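Local coordinates for protein myosin-I heavy chain (Dictyostelium discoideum, PDB 5EJY) that works as an actin-based motor with ATPase activity in the early steps of phagocytosis and in adhesion, this chain being a MyTH4-FERM unit of its tail, at residues V125-I129 and Y149-T153. Sequence-based numbering, arbitrary orientation.
Sequences VWELI and YLKTT
W126 reaches the far end of its indole in among the side chains of Y149, L150 and T153, and so makes most of the contact between two widely spaced helices. Both segments are regular alpha-helix, with I129 N to V125 O at 2.9 Å and T153 N to Y149 O at 3.1 Å. Their axes stay 13.8 Å apart at closest approach and run at 131° between N-to-C directions (signed crossing angle -131°); the nearest CA pair is I129 and L150, 9.8 Å apart. Such spacing exceeds that of directly packed helices, so side chains must bridge the gap. W126, with chi1 -83° (m) and chi2 98°, starts sideways yet reaches across. W126 CZ2 lies 3.7 Å from Y149 CE2 and 3.5 Å from T153 OG1, while W126 CZ3 meets L150 CD2 at 3.5 Å, at the edge of the indole. Y149, chi1 t, holds its ring almost parallel to the indole (8°), but the rings are slid apart, the centroids of the Y149 ring and the W126 six-membered ring 5.8 Å from each other, so they barely overlap. I129 CG2, the lesser partner, adds a looser apolar touch to L150 CD2 at 4.5 Å. No hydrogen bond crosses: T153 OG1, chi1 m, turns back to Y149 O at 2.8 Å, and Y149 OH pairs with S113. The principle is that of an all-helical core, here the MyTH4 domain, where a large aromatic side chain helps fill the gap between two helices that do not pack directly on each other. Helix 161-180 lines this space, V163 and A167 touching W126 and S170 touching I129, while on helix 119-133 L128 packs against helices 53-70 and 102-112.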
loop_
_atom_site.group_PDB
_atom_site.type_symbol
_atom_site.label_atom_id
_atom_site.label_comp_id
_atom_site.label_asym_id
_atom_site.label_seq_id
_atom_site.Cartn_x
_atom_site.Cartn_y
_atom_site.Cartn_z
ATOM N N VAL A 125 -24.134 3.625 16.280
ATOM C CA VAL A 125 -24.447 4.274 15.011
ATOM C C VAL A 125 -23.291 5.179 14.602
ATOM O O VAL A 125 -22.942 5.240 13.433
ATOM C CB VAL A 125 -25.743 5.119 15.041
ATOM C CG1 VAL A 125 -26.002 5.716 13.650
ATOM C CG2 VAL A 125 -26.924 4.280 15.471
ATOM N N TRP A 126 -22.688 5.871 15.566
ATOM C CA TRP A 126 -21.581 6.770 15.237
ATOM C C TRP A 126 -20.302 6.016 14.821
ATOM O O TRP A 126 -19.522 6.513 14.001
ATOM C CB TRP A 126 -21.337 7.797 16.354
ATOM C CG TRP A 126 -22.268 8.969 16.218
ATOM C CD1 TRP A 126 -23.454 9.175 16.884
ATOM C CD2 TRP A 126 -22.121 10.068 15.315
ATOM N NE1 TRP A 126 -24.033 10.345 16.461
ATOM C CE2 TRP A 126 -23.238 10.914 15.499
ATOM C CE3 TRP A 126 -21.148 10.425 14.374
ATOM C CZ2 TRP A 126 -23.402 12.097 14.779
ATOM C CZ3 TRP A 126 -21.313 11.591 13.657
ATOM C CH2 TRP A 126 -22.431 12.421 13.864
ATOM N N GLU A 127 -20.115 4.815 15.355
ATOM C CA GLU A 127 -19.083 3.908 14.847
ATOM C C GLU A 127 -19.333 3.549 13.376
ATOM O O GLU A 127 -18.400 3.538 12.574
ATOM C CB GLU A 127 -19.011 2.636 15.683
ATOM C CG GLU A 127 -18.420 2.850 17.094
ATOM C CD GLU A 127 -18.596 1.643 18.000
ATOM O OE1 GLU A 127 -19.228 0.661 17.564
ATOM O OE2 GLU A 127 -18.115 1.682 19.156
ATOM N N LEU A 128 -20.588 3.232 13.043
ATOM C CA LEU A 128 -20.989 2.981 11.660
ATOM C C LEU A 128 -20.747 4.180 10.767
ATOM O O LEU A 128 -20.279 4.036 9.639
ATOM C CB LEU A 128 -22.467 2.602 11.580
ATOM C CG LEU A 128 -22.846 1.246 12.171
ATOM C CD1 LEU A 128 -24.364 1.031 12.115
ATOM C CD2 LEU A 128 -22.109 0.126 11.427
ATOM N N ILE A 129 -21.099 5.365 11.258
ATOM C CA ILE A 129 -20.853 6.589 10.512
ATOM C C ILE A 129 -19.360 6.709 10.196
ATOM O O ILE A 129 -18.964 7.026 9.071
ATOM C CB ILE A 129 -21.378 7.825 11.305
ATOM C CG1 ILE A 129 -22.897 7.956 11.123
ATOM C CG2 ILE A 129 -20.721 9.100 10.836
ATOM C CD1 ILE A 129 -23.572 8.938 12.157
ATOM N N TYR A 149 -24.343 18.204 9.508
ATOM C CA TYR A 149 -24.746 17.333 10.596
ATOM C C TYR A 149 -23.557 16.971 11.494
ATOM O O TYR A 149 -23.676 16.965 12.722
ATOM C CB TYR A 149 -25.409 16.073 10.031
ATOM C CG TYR A 149 -25.954 15.154 11.089
ATOM C CD1 TYR A 149 -27.054 15.526 11.854
ATOM C CD2 TYR A 149 -25.384 13.915 11.319
ATOM C CE1 TYR A 149 -27.567 14.688 12.820
ATOM C CE2 TYR A 149 -25.881 13.066 12.281
ATOM C CZ TYR A 149 -26.981 13.465 13.035
ATOM O OH TYR A 149 -27.493 12.646 14.003
ATOM N N LEU A 150 -22.414 16.675 10.875
ATOM C CA LEU A 150 -21.191 16.361 11.617
ATOM C C LEU A 150 -20.743 17.545 12.483
ATOM O O LEU A 150 -20.461 17.393 13.657
ATOM C CB LEU A 150 -20.053 16.000 10.644
ATOM C CG LEU A 150 -20.146 14.649 9.928
ATOM C CD1 LEU A 150 -18.956 14.457 8.991
ATOM C CD2 LEU A 150 -20.205 13.535 10.951
ATOM N N LYS A 151 -20.638 18.713 11.871
ATOM C CA LYS A 151 -20.094 19.869 12.574
ATOM C C LYS A 151 -21.017 20.282 13.715
ATOM O O LYS A 151 -20.558 20.593 14.820
ATOM C CB LYS A 151 -19.858 21.026 11.603
ATOM C CG LYS A 151 -18.904 20.688 10.482
ATOM C CD LYS A 151 -18.356 21.923 9.790
ATOM C CE LYS A 151 -17.229 22.555 10.600
ATOM N NZ LYS A 151 -16.609 23.694 9.857
ATOM N N THR A 152 -22.320 20.268 13.460
ATOM C CA THR A 152 -23.278 20.552 14.529
ATOM C C THR A 152 -23.064 19.585 15.682
ATOM O O THR A 152 -23.088 19.969 16.857
ATOM C CB THR A 152 -24.733 20.442 14.043
ATOM O OG1 THR A 152 -24.976 21.435 13.039
ATOM C CG2 THR A 152 -25.700 20.650 15.204
ATOM N N THR A 153 -22.845 18.319 15.352
ATOM C CA THR A 153 -22.637 17.317 16.391
ATOM C C THR A 153 -21.352 17.592 17.174
ATOM O O THR A 153 -21.314 17.452 18.400
ATOM C CB THR A 153 -22.564 15.913 15.794
ATOM O OG1 THR A 153 -23.813 15.600 15.162
ATOM C CG2 THR A 153 -22.273 14.897 16.875
#